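Local coordinates for protein lipoxygenase (Cyanothece sp., PDB 5EK8) that is a non-heme iron 9R-lipoxygenase, probably adding molecular oxygen to polyunsaturated fatty acids, at residues A[286-291]-A[588-593]; A[279-284]-A[320-325]; A[293-298]-A[344-349]. One frame throughout, in Å; residues are numbered along the deposited sequence.

Contact 1: residues A[286-291]-A[588-593]; sequences TEHDLH and SLALRN
The amide of D289 reaches the carbonyl of L591, with N 3.0 Å from O and an N-H...O angle of 173°. A water joins the same two residues a second time, donating to D289 O and accepting from L591 N. Beside this double link lies the H288 ring, with CD2 3.7 Å from A590 CB and 3.9 Å from R592 CG, both obliquely, while L591 O lies at the ring edge near its plane. With CG anti to the backbone carbonyl carbon (chi1 -65°), D289 holds its carboxylate beside the R592-N593 peptide, OD2 3.5 Å from N593 N. OD2 is held by G594 N and S595 OG, just beyond the second segment.

Around this first shell, E287 CB sits over the centre of one face of the H288 ring, and R592 NE is tied to A605 O. The imidazole is fixed at both nitrogens, ND1 by D285 OD1 and NE2 by E610 OE1, and D285 also binds the sodium ion. Carboxylates at both nitrogens of this buried ring would probably favour a protonated H288 that donates to both, although the nearby sodium may oppose that; a neutral ring could donate to only one.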
ATOM      1  N   THR A 286       6.711 -10.887 -25.031  1.00 43.32           N
ATOM      2  CA  THR A 286       6.621 -11.176 -26.458  1.00 52.03           C
ATOM      3  C   THR A 286       5.373 -10.595 -27.129  1.00 57.83           C
ATOM      4  O   THR A 286       5.352 -10.419 -28.347  1.00 61.61           O
ATOM      5  CB  THR A 286       6.645 -12.689 -26.714  1.00 55.10           C
ATOM      6  OG1 THR A 286       5.543 -13.303 -26.035  1.00 60.96           O
ATOM      7  CG2 THR A 286       7.948 -13.290 -26.214  1.00 49.01           C
ATOM      8  N   GLU A 287       4.342 -10.292 -26.347  1.00 57.92           N
ATOM      9  CA  GLU A 287       3.066  -9.864 -26.916  1.00 58.64           C
ATOM     10  C   GLU A 287       3.011  -8.363 -27.218  1.00 55.56           C
ATOM     11  O   GLU A 287       2.661  -7.957 -28.327  1.00 56.64           O
ATOM     12  CB  GLU A 287       1.906 -10.233 -25.981  1.00 63.56           C
ATOM     13  CG  GLU A 287       1.802 -11.712 -25.630  1.00 64.85           C
ATOM     14  CD  GLU A 287       2.538 -12.072 -24.346  1.00 64.13           C
ATOM     15  OE1 GLU A 287       2.360 -11.362 -23.329  0.75 63.42           O
ATOM     16  OE2 GLU A 287       3.298 -13.065 -24.353  1.00 64.07           O
ATOM     17  N   HIS A 288       3.353  -7.542 -26.231  1.00 51.18           N
ATOM     18  CA  HIS A 288       3.129  -6.104 -26.333  1.00 48.35           C
ATOM     19  C   HIS A 288       4.321  -5.335 -26.894  1.00 49.48           C
ATOM     20  O   HIS A 288       5.446  -5.832 -26.927  1.00 51.13           O
ATOM     21  CB  HIS A 288       2.764  -5.531 -24.961  1.00 47.20           C
ATOM     22  CG  HIS A 288       1.726  -6.323 -24.229  1.00 54.41           C
ATOM     23  ND1 HIS A 288       2.038  -7.179 -23.196  1.00 57.16           N
ATOM     24  CD2 HIS A 288       0.383  -6.393 -24.386  1.00 57.14           C
ATOM     25  CE1 HIS A 288       0.930  -7.741 -22.744  1.00 58.27           C
ATOM     26  NE2 HIS A 288      -0.088  -7.282 -23.449  1.00 57.32           N
ATOM     27  N   ASP A 289       4.052  -4.110 -27.330  1.00 48.10           N
ATOM     28  CA  ASP A 289       5.092  -3.203 -27.779  1.00 48.92           C
ATOM     29  C   ASP A 289       5.653  -2.420 -26.598  1.00 51.87           C
ATOM     30  O   ASP A 289       5.030  -2.353 -25.538  1.00 49.32           O
ATOM     31  CB  ASP A 289       4.551  -2.243 -28.840  1.00 48.37           C
ATOM     32  CG  ASP A 289       4.130  -2.952 -30.111  1.00 53.87           C
ATOM     33  OD1 ASP A 289       4.569  -4.098 -30.339  1.00 55.16           O
ATOM     34  OD2 ASP A 289       3.358  -2.354 -30.887  1.00 59.20           O
ATOM     35  N   LEU A 290       6.831  -1.830 -26.792  1.00 53.13           N
ATOM     36  CA  LEU A 290       7.448  -0.964 -25.789  1.00 51.91           C
ATOM     37  C   LEU A 290       7.853   0.359 -26.418  1.00 50.02           C
ATOM     38  O   LEU A 290       8.481   0.380 -27.478  1.00 50.33           O
ATOM     39  CB  LEU A 290       8.672  -1.631 -25.166  1.00 56.61           C
ATOM     40  CG  LEU A 290       8.637  -1.985 -23.681  1.00 57.28           C
ATOM     41  CD1 LEU A 290      10.037  -2.341 -23.202  1.00 55.46           C
ATOM     42  CD2 LEU A 290       8.055  -0.847 -22.865  1.00 55.85           C
ATOM     43  N   HIS A 291       7.506   1.466 -25.767  1.00 47.21           N
ATOM     44  CA  HIS A 291       7.812   2.777 -26.328  1.00 50.14           C
ATOM     45  C   HIS A 291       8.550   3.699 -25.361  1.00 52.68           C
ATOM     46  O   HIS A 291       8.039   4.051 -24.296  1.00 54.46           O
ATOM     47  CB  HIS A 291       6.527   3.462 -26.798  1.00 47.88           C
ATOM     48  CG  HIS A 291       5.700   2.624 -27.722  1.00 51.89           C
ATOM     49  ND1 HIS A 291       6.011   2.456 -29.055  1.00 50.20           N
ATOM     50  CD2 HIS A 291       4.575   1.903 -27.504  1.00 48.67           C
ATOM     51  CE1 HIS A 291       5.113   1.666 -29.617  1.00 48.77           C
ATOM     52  NE2 HIS A 291       4.234   1.313 -28.697  1.00 48.50           N
ATOM     53  N   SER A 588      -4.718   1.971 -21.698  1.00 43.28           N
ATOM     54  CA  SER A 588      -4.470   0.596 -21.285  1.00 41.49           C
ATOM     55  C   SER A 588      -3.058   0.479 -20.714  1.00 45.37           C
ATOM     56  O   SER A 588      -2.290   1.445 -20.725  1.00 44.04           O
ATOM     57  CB  SER A 588      -4.665  -0.369 -22.453  1.00 38.37           C
ATOM     58  OG  SER A 588      -3.919   0.045 -23.580  1.00 39.90           O
ATOM     59  N   LEU A 589      -2.714  -0.700 -20.208  1.00 46.66           N
ATOM     60  CA  LEU A 589      -1.393  -0.905 -19.628  1.00 43.14           C
ATOM     61  C   LEU A 589      -0.363  -1.210 -20.707  1.00 41.86           C
ATOM     62  O   LEU A 589       0.840  -1.245 -20.431  1.00 49.97           O
ATOM     63  CB  LEU A 589      -1.432  -2.029 -18.592  1.00 44.94           C
ATOM     64  CG  LEU A 589      -2.237  -1.708 -17.329  1.00 41.83           C
ATOM     65  CD1 LEU A 589      -2.414  -2.948 -16.460  1.00 41.49           C
ATOM     66  CD2 LEU A 589      -1.559  -0.605 -16.541  1.00 40.29           C
ATOM     67  N   ALA A 590      -0.838  -1.406 -21.935  1.00 33.57           N
ATOM     68  CA  ALA A 590       0.032  -1.679 -23.076  1.00 34.37           C
ATOM     69  C   ALA A 590      -0.728  -1.627 -24.397  1.00 39.84           C
ATOM     70  O   ALA A 590      -1.958  -1.600 -24.416  1.00 45.07           O
ATOM     71  CB  ALA A 590       0.706  -3.038 -22.917  1.00 34.63           C
ATOM     72  N   LEU A 591       0.018  -1.616 -25.499  1.00 39.49           N
ATOM     73  CA  LEU A 591      -0.564  -1.697 -26.836  1.00 38.62           C
ATOM     74  C   LEU A 591       0.127  -2.799 -27.640  1.00 44.05           C
ATOM     75  O   LEU A 591       1.151  -3.340 -27.213  1.00 44.13           O
ATOM     76  CB  LEU A 591      -0.452  -0.353 -27.559  1.00 41.56           C
ATOM     77  CG  LEU A 591      -1.166   0.847 -26.923  1.00 45.48           C
ATOM     78  CD1 LEU A 591      -0.987   2.097 -27.771  1.00 50.04           C
ATOM     79  CD2 LEU A 591      -2.641   0.564 -26.711  1.00 36.90           C
ATOM     80  N   ARG A 592      -0.426  -3.133 -28.802  1.00 46.71           N
ATOM     81  CA  ARG A 592       0.081  -4.258 -29.582  1.00 48.15           C
ATOM     82  C   ARG A 592       0.240  -3.940 -31.068  1.00 53.09           C
ATOM     83  O   ARG A 592      -0.268  -2.933 -31.558  1.00 57.30           O
ATOM     84  CB  ARG A 592      -0.843  -5.473 -29.421  1.00 47.44           C
ATOM     85  CG  ARG A 592      -1.054  -5.909 -27.980  1.00 51.28           C
ATOM     86  CD  ARG A 592      -1.823  -7.222 -27.861  1.00 53.33           C
ATOM     87  NE  ARG A 592      -3.215  -7.119 -28.285  1.00 50.57           N
ATOM     88  CZ  ARG A 592      -3.707  -7.720 -29.364  1.00 56.84           C
ATOM     89  NH1 ARG A 592      -2.914  -8.468 -30.121  1.00 61.80           N
ATOM     90  NH2 ARG A 592      -4.988  -7.583 -29.686  1.00 56.22           N
ATOM     91  N   ASN A 593       0.967  -4.812 -31.762  1.00 54.25           N
ATOM     92  CA  ASN A 593       1.063  -4.824 -33.223  1.00 51.98           C
ATOM     93  C   ASN A 593       1.397  -3.491 -33.889  1.00 48.91           C
ATOM     94  O   ASN A 593       0.907  -3.193 -34.975  1.00 39.89           O
ATOM     95  CB  ASN A 593      -0.241  -5.359 -33.807  1.00 55.65           C
ATOM     96  CG  ASN A 593      -0.518  -6.789 -33.390  1.00 59.44           C
ATOM     97  OD1 ASN A 593      -1.605  -7.109 -32.910  1.00 60.29           O
ATOM     98  ND2 ASN A 593       0.471  -7.657 -33.567  1.00 60.08           N
TER
HETATM   99  O   HOH W   1       2.696  -0.643 -24.728  1.00 49.55           O

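Contact 2: residues A[279-284]-A[320-325]; sequences WDNYEK and APHSPL
D280 meets the other loop mainly through its backbone carbonyl. D280 O accepts a weak, bent bond from H322 N (2.8 Å, N-H...O angle 128°), and the same oxygen stands 3.2 Å above one face of the H322 ring, displaced toward the rim. The D280 side chain turns to a different neighbour: it crosses that of L325 at about a right angle, with OD2 3.6 Å from L325 CD1, while N292 ND2 supplies the polar partner of OD2. Next in the chain, N281 lies alongside H322 and points the same way, the amide and ring planes 76° apart, so that N281 OD1 comes to 3.4 Å from H322 CE1 at the ring edge. The carbonyl of N281 is bonded to Q426 NE2 and also borders P321, whose CB is 3.5 Å from N281 O. P321 CG then rests on the Y282 backbone, 3.7 Å from Y282 C. At E283, CB comes within 4.2 Å of P321 CD, and the carboxylate extends on to T420 OG1. An alanine in place of P321 would lose CG and CD, and would probably open a gap against the 282-283 backbone and free the N-CA rotation that the ring now restricts. Two beta turns pack together: a type I turn from W279 to Y282 and a type II turn from A320 to S323, with proline at its second position. They belong to loops that follow strands 272-277 and 303-313, at the same end of the antiparallel sheet of this lipoxygenase.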
ATOM      1  N   TRP A 279      12.464   2.666 -21.359  1.00 44.66           N
ATOM      2  CA  TRP A 279      12.379   1.296 -20.867  1.00 44.06           C
ATOM      3  C   TRP A 279      13.580   0.453 -21.283  1.00 45.06           C
ATOM      4  O   TRP A 279      13.527  -0.777 -21.229  1.00 48.21           O
ATOM      5  CB  TRP A 279      11.083   0.644 -21.365  1.00 41.91           C
ATOM      6  CG  TRP A 279       9.888   1.531 -21.206  1.00 42.00           C
ATOM      7  CD1 TRP A 279       9.432   2.464 -22.097  1.00 43.87           C
ATOM      8  CD2 TRP A 279       9.000   1.583 -20.083  1.00 38.13           C
ATOM      9  NE1 TRP A 279       8.314   3.092 -21.596  1.00 37.90           N
ATOM     10  CE2 TRP A 279       8.029   2.568 -20.362  1.00 38.15           C
ATOM     11  CE3 TRP A 279       8.931   0.891 -18.869  1.00 37.48           C
ATOM     12  CZ2 TRP A 279       7.003   2.877 -19.472  1.00 42.70           C
ATOM     13  CZ3 TRP A 279       7.911   1.203 -17.985  1.00 38.95           C
ATOM     14  CH2 TRP A 279       6.960   2.184 -18.293  1.00 42.57           C
ATOM     15  N   ASP A 280      14.662   1.115 -21.686  1.00 40.76           N
ATOM     16  CA  ASP A 280      15.865   0.416 -22.144  1.00 40.86           C
ATOM     17  C   ASP A 280      16.402  -0.569 -21.103  1.00 43.35           C
ATOM     18  O   ASP A 280      17.083  -1.541 -21.442  1.00 42.70           O
ATOM     19  CB  ASP A 280      16.958   1.417 -22.517  1.00 44.43           C
ATOM     20  CG  ASP A 280      16.569   2.296 -23.684  1.00 49.41           C
ATOM     21  OD1 ASP A 280      17.114   3.414 -23.799  1.00 48.33           O
ATOM     22  OD2 ASP A 280      15.708   1.873 -24.483  1.00 53.04           O
ATOM     23  N   ASN A 281      16.066  -0.316 -19.841  1.00 44.50           N
ATOM     24  CA  ASN A 281      16.528  -1.125 -18.717  1.00 42.47           C
ATOM     25  C   ASN A 281      15.770  -2.439 -18.503  1.00 41.14           C
ATOM     26  O   ASN A 281      16.186  -3.277 -17.704  1.00 34.85           O
ATOM     27  CB  ASN A 281      16.435  -0.301 -17.435  1.00 42.75           C
ATOM     28  CG  ASN A 281      17.742  -0.227 -16.695  1.00 49.53           C
ATOM     29  OD1 ASN A 281      18.818  -0.284 -17.292  1.00 56.03           O
ATOM     30  ND2 ASN A 281      17.660  -0.099 -15.378  1.00 49.81           N
ATOM     31  N   TYR A 282      14.656  -2.619 -19.207  1.00 45.29           N
ATOM     32  CA  TYR A 282      13.709  -3.674 -18.843  1.00 39.59           C
ATOM     33  C   TYR A 282      13.400  -4.674 -19.951  1.00 39.88           C
ATOM     34  O   TYR A 282      13.491  -4.367 -21.141  1.00 40.69           O
ATOM     35  CB  TYR A 282      12.415  -3.032 -18.348  1.00 29.99           C
ATOM     36  CG  TYR A 282      12.691  -1.929 -17.359  1.00 30.90           C
ATOM     37  CD1 TYR A 282      13.162  -2.220 -16.085  1.00 37.37           C
ATOM     38  CD2 TYR A 282      12.512  -0.595 -17.702  1.00 32.26           C
ATOM     39  CE1 TYR A 282      13.438  -1.219 -15.174  1.00 39.64           C
ATOM     40  CE2 TYR A 282      12.779   0.421 -16.792  1.00 36.88           C
ATOM     41  CZ  TYR A 282      13.246   0.100 -15.529  1.00 37.65           C
ATOM     42  OH  TYR A 282      13.517   1.096 -14.620  1.00 33.61           O
ATOM     43  N   GLU A 283      13.047  -5.884 -19.533  1.00 34.57           N
ATOM     44  CA  GLU A 283      12.729  -6.960 -20.457  1.00 37.36           C
ATOM     45  C   GLU A 283      11.289  -6.863 -20.969  1.00 41.74           C
ATOM     46  O   GLU A 283      10.335  -6.921 -20.192  1.00 44.54           O
ATOM     47  CB  GLU A 283      12.959  -8.314 -19.786  1.00 29.82           C
ATOM     48  CG  GLU A 283      12.918  -9.489 -20.737  1.00 35.94           C
ATOM     49  CD  GLU A 283      12.958 -10.822 -20.018  1.00 41.52           C
ATOM     50  OE1 GLU A 283      12.831 -10.833 -18.775  1.00 41.24           O
ATOM     51  OE2 GLU A 283      13.114 -11.858 -20.698  1.00 47.40           O
ATOM     52  N   LYS A 284      11.146  -6.707 -22.281  1.00 42.62           N
ATOM     53  CA  LYS A 284       9.840  -6.680 -22.923  1.00 41.18           C
ATOM     54  C   LYS A 284       9.295  -8.096 -23.027  1.00 49.00           C
ATOM     55  O   LYS A 284      10.062  -9.032 -23.259  1.00 49.93           O
ATOM     56  CB  LYS A 284       9.932  -6.045 -24.315  1.00 35.13           C
ATOM     57  CG  LYS A 284       8.588  -5.754 -24.952  1.00 37.84           C
ATOM     58  CD  LYS A 284       8.725  -4.983 -26.254  1.00 36.39           C
ATOM     59  CE  LYS A 284       9.260  -5.861 -27.365  1.00 42.09           C
ATOM     60  NZ  LYS A 284       8.383  -7.026 -27.637  1.00 44.81           N
ATOM     61  N   ALA A 320      15.220  -8.420 -24.671  1.00 45.06           N
ATOM     62  CA  ALA A 320      16.180  -8.149 -23.604  1.00 40.99           C
ATOM     63  C   ALA A 320      16.445  -6.655 -23.431  1.00 36.18           C
ATOM     64  O   ALA A 320      16.333  -5.892 -24.389  1.00 36.04           O
ATOM     65  CB  ALA A 320      17.480  -8.886 -23.886  1.00 42.46           C
ATOM     66  N   PRO A 321      16.786  -6.230 -22.201  1.00 35.75           N
ATOM     67  CA  PRO A 321      17.171  -4.833 -21.973  1.00 35.37           C
ATOM     68  C   PRO A 321      18.300  -4.395 -22.899  1.00 34.75           C
ATOM     69  O   PRO A 321      19.201  -5.187 -23.178  1.00 39.16           O
ATOM     70  CB  PRO A 321      17.629  -4.830 -20.512  1.00 36.48           C
ATOM     71  CG  PRO A 321      16.889  -5.952 -19.887  1.00 29.76           C
ATOM     72  CD  PRO A 321      16.755  -7.004 -20.947  1.00 38.38           C
ATOM     73  N   HIS A 322      18.217  -3.157 -23.384  1.00 35.92           N
ATOM     74  CA  HIS A 322      19.235  -2.544 -24.246  1.00 38.95           C
ATOM     75  C   HIS A 322      19.329  -3.199 -25.624  1.00 37.42           C
ATOM     76  O   HIS A 322      20.327  -3.047 -26.330  1.00 42.04           O
ATOM     77  CB  HIS A 322      20.599  -2.558 -23.550  1.00 39.62           C
ATOM     78  CG  HIS A 322      20.524  -2.189 -22.104  1.00 30.56           C
ATOM     79  ND1 HIS A 322      20.192  -0.920 -21.679  1.00 34.50           N
ATOM     80  CD2 HIS A 322      20.695  -2.929 -20.985  1.00 37.40           C
ATOM     81  CE1 HIS A 322      20.177  -0.892 -20.359  1.00 39.03           C
ATOM     82  NE2 HIS A 322      20.484  -2.096 -19.912  1.00 39.81           N
ATOM     83  N   SER A 323      18.272  -3.909 -26.004  1.00 38.02           N
ATOM     84  CA  SER A 323      18.117  -4.429 -27.362  1.00 40.97           C
ATOM     85  C   SER A 323      17.767  -3.295 -28.343  1.00 37.81           C
ATOM     86  O   SER A 323      17.315  -2.232 -27.917  1.00 38.57           O
ATOM     87  CB  SER A 323      17.048  -5.519 -27.378  1.00 43.98           C
ATOM     88  OG  SER A 323      15.956  -5.139 -26.565  1.00 49.21           O
ATOM     89  N   PRO A 324      17.993  -3.509 -29.652  1.00 34.11           N
ATOM     90  CA  PRO A 324      17.864  -2.435 -30.648  1.00 37.50           C
ATOM     91  C   PRO A 324      16.519  -1.707 -30.669  1.00 48.19           C
ATOM     92  O   PRO A 324      15.475  -2.317 -30.439  1.00 55.21           O
ATOM     93  CB  PRO A 324      18.086  -3.171 -31.971  1.00 38.74           C
ATOM     94  CG  PRO A 324      18.984  -4.284 -31.616  1.00 35.47           C
ATOM     95  CD  PRO A 324      18.565  -4.730 -30.249  1.00 34.67           C
ATOM     96  N   LEU A 325      16.567  -0.405 -30.946  1.00 51.01           N
ATOM     97  CA  LEU A 325      15.374   0.429 -31.066  1.00 48.32           C
ATOM     98  C   LEU A 325      15.170   0.889 -32.505  1.00 54.26           C
ATOM     99  O   LEU A 325      16.136   1.088 -33.245  1.00 55.66           O
ATOM    100  CB  LEU A 325      15.466   1.661 -30.156  1.00 46.38           C
ATOM    101  CG  LEU A 325      15.564   1.495 -28.638  1.00 46.68           C
ATOM    102  CD1 LEU A 325      15.770   2.843 -27.986  1.00 45.30           C
ATOM    103  CD2 LEU A 325      14.313   0.848 -28.093  1.00 50.42           C
TER

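Contact 3: residues A[293-298]-A[344-349]; sequences VEAYFV and RIFRTA
The carbonyl oxygen of I345 is gripped twice from within its own helix: A349 N donates to I345 O at 3.0 Å, and T348 OG1 donates to it at 2.5 Å. The second bond gives the buried T348 hydroxyl a partner within the helix. The same helical turn presents I345, F346 and A349 to the strand, and what crosses to 293-298 is entirely apolar.

V293 divides its two methyl groups among the three. CG1, anti to the carbonyl carbon (chi1 -69°), meets I345 CG2 at 3.6 Å. CG2, set between the backbone N and the carbonyl carbon, lies 3.6 Å from A349 CB and 4.0 Å from F346 CD1. Two residues further along the strand, A295 offers its CB to F346, the nearest ring atom being CE1 at 3.4 Å; the methyl approaches the ring obliquely. F346 has CG anti to the backbone N (chi1 -178°), which brings CG closer to A295 than CB is. The ring also meets that of F250 and touches V254, both on helix 247-256, a helix on which F297 packs as well. The CB atoms of V293 and A295 point toward helix 337-377, whereas that of E294 points away from it, and the E294 carboxylate forms salt bridges with K274 and R328.

The axes of 293-298 and 344-349 approach to 8.8 Å, with 113° between their N-to-C directions. The arrangement is alpha-on-beta packing: one face of the antiparallel sheet of the lipoxygenase domain, here strand 291-300, lies against helix 337-377. That same long helix carries the iron ligands H359 and H364 further along its length.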
ATOM      1  N   VAL A 293       8.859   6.990 -24.712  1.00 51.56           N
ATOM      2  CA  VAL A 293       8.094   8.170 -25.095  1.00 46.79           C
ATOM      3  C   VAL A 293       8.453   9.369 -24.237  1.00 46.12           C
ATOM      4  O   VAL A 293       8.586   9.268 -23.015  1.00 46.90           O
ATOM      5  CB  VAL A 293       6.571   7.926 -25.012  1.00 48.18           C
ATOM      6  CG1 VAL A 293       6.142   6.964 -26.086  1.00 55.53           C
ATOM      7  CG2 VAL A 293       6.174   7.399 -23.647  1.00 47.20           C
ATOM      8  N   GLU A 294       8.624  10.510 -24.889  1.00 45.66           N
ATOM      9  CA  GLU A 294       8.948  11.729 -24.173  1.00 44.57           C
ATOM     10  C   GLU A 294       8.008  12.840 -24.610  1.00 46.19           C
ATOM     11  O   GLU A 294       7.901  13.141 -25.798  1.00 50.45           O
ATOM     12  CB  GLU A 294      10.410  12.115 -24.407  1.00 44.64           C
ATOM     13  CG  GLU A 294      11.386  11.011 -24.019  1.00 47.14           C
ATOM     14  CD  GLU A 294      12.830  11.473 -23.990  1.00 48.21           C
ATOM     15  OE1 GLU A 294      13.512  11.365 -25.036  1.00 45.06           O
ATOM     16  OE2 GLU A 294      13.281  11.937 -22.917  1.00 48.37           O
ATOM     17  N   ALA A 295       7.308  13.434 -23.651  1.00 44.60           N
ATOM     18  CA  ALA A 295       6.360  14.495 -23.972  1.00 45.20           C
ATOM     19  C   ALA A 295       6.920  15.838 -23.554  1.00 50.77           C
ATOM     20  O   ALA A 295       7.381  15.999 -22.438  1.00 56.13           O
ATOM     21  CB  ALA A 295       5.017  14.249 -23.301  1.00 39.44           C
ATOM     22  N   TYR A 296       6.876  16.796 -24.464  1.00 49.30           N
ATOM     23  CA  TYR A 296       7.396  18.126 -24.214  1.00 47.39           C
ATOM     24  C   TYR A 296       6.239  19.102 -24.090  1.00 50.69           C
ATOM     25  O   TYR A 296       5.253  19.013 -24.828  1.00 44.71           O
ATOM     26  CB  TYR A 296       8.346  18.551 -25.333  1.00 45.71           C
ATOM     27  CG  TYR A 296       9.559  17.662 -25.474  1.00 49.93           C
ATOM     28  CD1 TYR A 296      10.802  18.075 -25.009  1.00 51.40           C
ATOM     29  CD2 TYR A 296       9.464  16.409 -26.068  1.00 50.54           C
ATOM     30  CE1 TYR A 296      11.918  17.268 -25.134  1.00 51.58           C
ATOM     31  CE2 TYR A 296      10.569  15.591 -26.194  1.00 51.78           C
ATOM     32  CZ  TYR A 296      11.799  16.025 -25.730  1.00 54.08           C
ATOM     33  OH  TYR A 296      12.905  15.208 -25.858  1.00 51.24           O
ATOM     34  N   PHE A 297       6.359  20.029 -23.147  1.00 54.57           N
ATOM     35  CA  PHE A 297       5.320  21.020 -22.902  1.00 50.28           C
ATOM     36  C   PHE A 297       5.948  22.400 -22.801  1.00 52.20           C
ATOM     37  O   PHE A 297       7.130  22.524 -22.516  1.00 54.63           O
ATOM     38  CB  PHE A 297       4.547  20.700 -21.621  1.00 42.97           C
ATOM     39  CG  PHE A 297       4.082  19.274 -21.531  1.00 41.93           C
ATOM     40  CD1 PHE A 297       2.812  18.916 -21.957  1.00 43.04           C
ATOM     41  CD2 PHE A 297       4.915  18.289 -21.021  1.00 44.16           C
ATOM     42  CE1 PHE A 297       2.381  17.605 -21.874  1.00 43.08           C
ATOM     43  CE2 PHE A 297       4.490  16.974 -20.937  1.00 46.44           C
ATOM     44  CZ  PHE A 297       3.218  16.633 -21.363  1.00 45.56           C
ATOM     45  N   VAL A 298       5.162  23.436 -23.053  1.00 55.12           N
ATOM     46  CA  VAL A 298       5.635  24.794 -22.844  1.00 56.78           C
ATOM     47  C   VAL A 298       4.683  25.493 -21.875  1.00 58.88           C
ATOM     48  O   VAL A 298       3.494  25.175 -21.819  1.00 57.54           O
ATOM     49  CB  VAL A 298       5.741  25.581 -24.173  1.00 57.93           C
ATOM     50  CG1 VAL A 298       4.340  25.854 -24.764  1.00 51.04           C
ATOM     51  CG2 VAL A 298       6.525  26.876 -23.972  1.00 37.68           C
ATOM     52  N   ARG A 344      -2.080   8.846 -27.059  1.00 44.64           N
ATOM     53  CA  ARG A 344      -2.555   7.607 -26.451  1.00 44.79           C
ATOM     54  C   ARG A 344      -1.386   6.732 -25.971  1.00 46.43           C
ATOM     55  O   ARG A 344      -1.422   6.176 -24.862  1.00 42.84           O
ATOM     56  CB  ARG A 344      -3.429   6.828 -27.432  1.00 38.96           C
ATOM     57  CG  ARG A 344      -4.013   5.549 -26.854  1.00 37.76           C
ATOM     58  CD  ARG A 344      -4.859   4.846 -27.887  1.00 41.15           C
ATOM     59  NE  ARG A 344      -5.258   3.505 -27.476  1.00 44.11           N
ATOM     60  CZ  ARG A 344      -5.668   2.571 -28.327  1.00 51.14           C
ATOM     61  NH1 ARG A 344      -5.717   2.838 -29.627  1.00 48.04           N
ATOM     62  NH2 ARG A 344      -6.021   1.371 -27.885  1.00 57.13           N
ATOM     63  N   ILE A 345      -0.356   6.611 -26.811  1.00 45.73           N
ATOM     64  CA  ILE A 345       0.833   5.832 -26.457  1.00 42.53           C
ATOM     65  C   ILE A 345       1.482   6.362 -25.174  1.00 43.36           C
ATOM     66  O   ILE A 345       1.789   5.592 -24.247  1.00 43.75           O
ATOM     67  CB  ILE A 345       1.872   5.835 -27.596  1.00 36.47           C
ATOM     68  CG1 ILE A 345       1.362   5.008 -28.777  1.00 33.35           C
ATOM     69  CG2 ILE A 345       3.191   5.263 -27.108  1.00 32.17           C
ATOM     70  CD1 ILE A 345       2.365   4.843 -29.890  1.00 33.43           C
ATOM     71  N   PHE A 346       1.673   7.679 -25.119  1.00 37.78           N
ATOM     72  CA  PHE A 346       2.150   8.314 -23.900  1.00 37.22           C
ATOM     73  C   PHE A 346       1.270   7.943 -22.720  1.00 39.85           C
ATOM     74  O   PHE A 346       1.777   7.583 -21.658  1.00 40.76           O
ATOM     75  CB  PHE A 346       2.190   9.833 -24.039  1.00 39.62           C
ATOM     76  CG  PHE A 346       2.731  10.529 -22.820  1.00 41.09           C
ATOM     77  CD1 PHE A 346       4.093  10.731 -22.674  1.00 44.21           C
ATOM     78  CD2 PHE A 346       1.884  10.966 -21.817  1.00 42.90           C
ATOM     79  CE1 PHE A 346       4.599  11.361 -21.550  1.00 46.40           C
ATOM     80  CE2 PHE A 346       2.384  11.597 -20.693  1.00 43.76           C
ATOM     81  CZ  PHE A 346       3.742  11.798 -20.561  1.00 45.88           C
ATOM     82  N   ARG A 347      -0.047   8.039 -22.908  1.00 40.57           N
ATOM     83  CA  ARG A 347      -0.994   7.715 -21.840  1.00 37.53           C
ATOM     84  C   ARG A 347      -0.783   6.310 -21.286  1.00 34.61           C
ATOM     85  O   ARG A 347      -0.857   6.092 -20.077  1.00 32.85           O
ATOM     86  CB  ARG A 347      -2.433   7.853 -22.332  1.00 35.80           C
ATOM     87  CG  ARG A 347      -3.006   9.240 -22.192  1.00 36.91           C
ATOM     88  CD  ARG A 347      -4.517   9.195 -22.290  1.00 43.66           C
ATOM     89  NE  ARG A 347      -4.989   8.732 -23.595  1.00 46.00           N
ATOM     90  CZ  ARG A 347      -5.146   9.521 -24.653  1.00 46.05           C
ATOM     91  NH1 ARG A 347      -4.866  10.816 -24.564  1.00 44.07           N
ATOM     92  NH2 ARG A 347      -5.579   9.016 -25.800  1.00 46.40           N
ATOM     93  N   THR A 348      -0.522   5.361 -22.176  1.00 33.81           N
ATOM     94  CA  THR A 348      -0.353   3.973 -21.765  1.00 36.20           C
ATOM     95  C   THR A 348       0.966   3.775 -21.024  1.00 40.24           C
ATOM     96  O   THR A 348       1.024   3.056 -20.014  1.00 42.61           O
ATOM     97  CB  THR A 348      -0.404   3.020 -22.966  1.00 39.94           C
ATOM     98  OG1 THR A 348       0.588   3.412 -23.924  1.00 44.60           O
ATOM     99  CG2 THR A 348      -1.777   3.059 -23.617  1.00 42.21           C
ATOM    100  N   ALA A 349       2.026   4.404 -21.520  1.00 39.36           N
ATOM    101  CA  ALA A 349       3.301   4.338 -20.808  1.00 40.63           C
ATOM    102  C   ALA A 349       3.142   4.938 -19.410  1.00 41.60           C
ATOM    103  O   ALA A 349       3.679   4.418 -18.426  1.00 41.92           O
ATOM    104  CB  ALA A 349       4.399   5.051 -21.583  1.00 37.06           C
TER

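Overall arrangement
Contact 3 is wholly buried and apolar, joining strand 291-300 to helix 337-377. Contact 2 lies at the surface and contact 1 is partly buried; both are loop-to-loop and depend largely on backbone groups, contact 1 adding a bridging water. Residues 279-284 and 286-291 belong to one connection between strands 272-277 and 291-300, so contacts 1 and 2 fix neighbouring parts of it, with L290 packing on W279 and K284. Helix 337-377 is shared more widely: I345 touches H291 and L591 of contact 1, and the W279 ring reaches A349 O. The chemistry passes from purely apolar at the sheet face to a mixture of backbone polar bonds and side-chain packing in the loops.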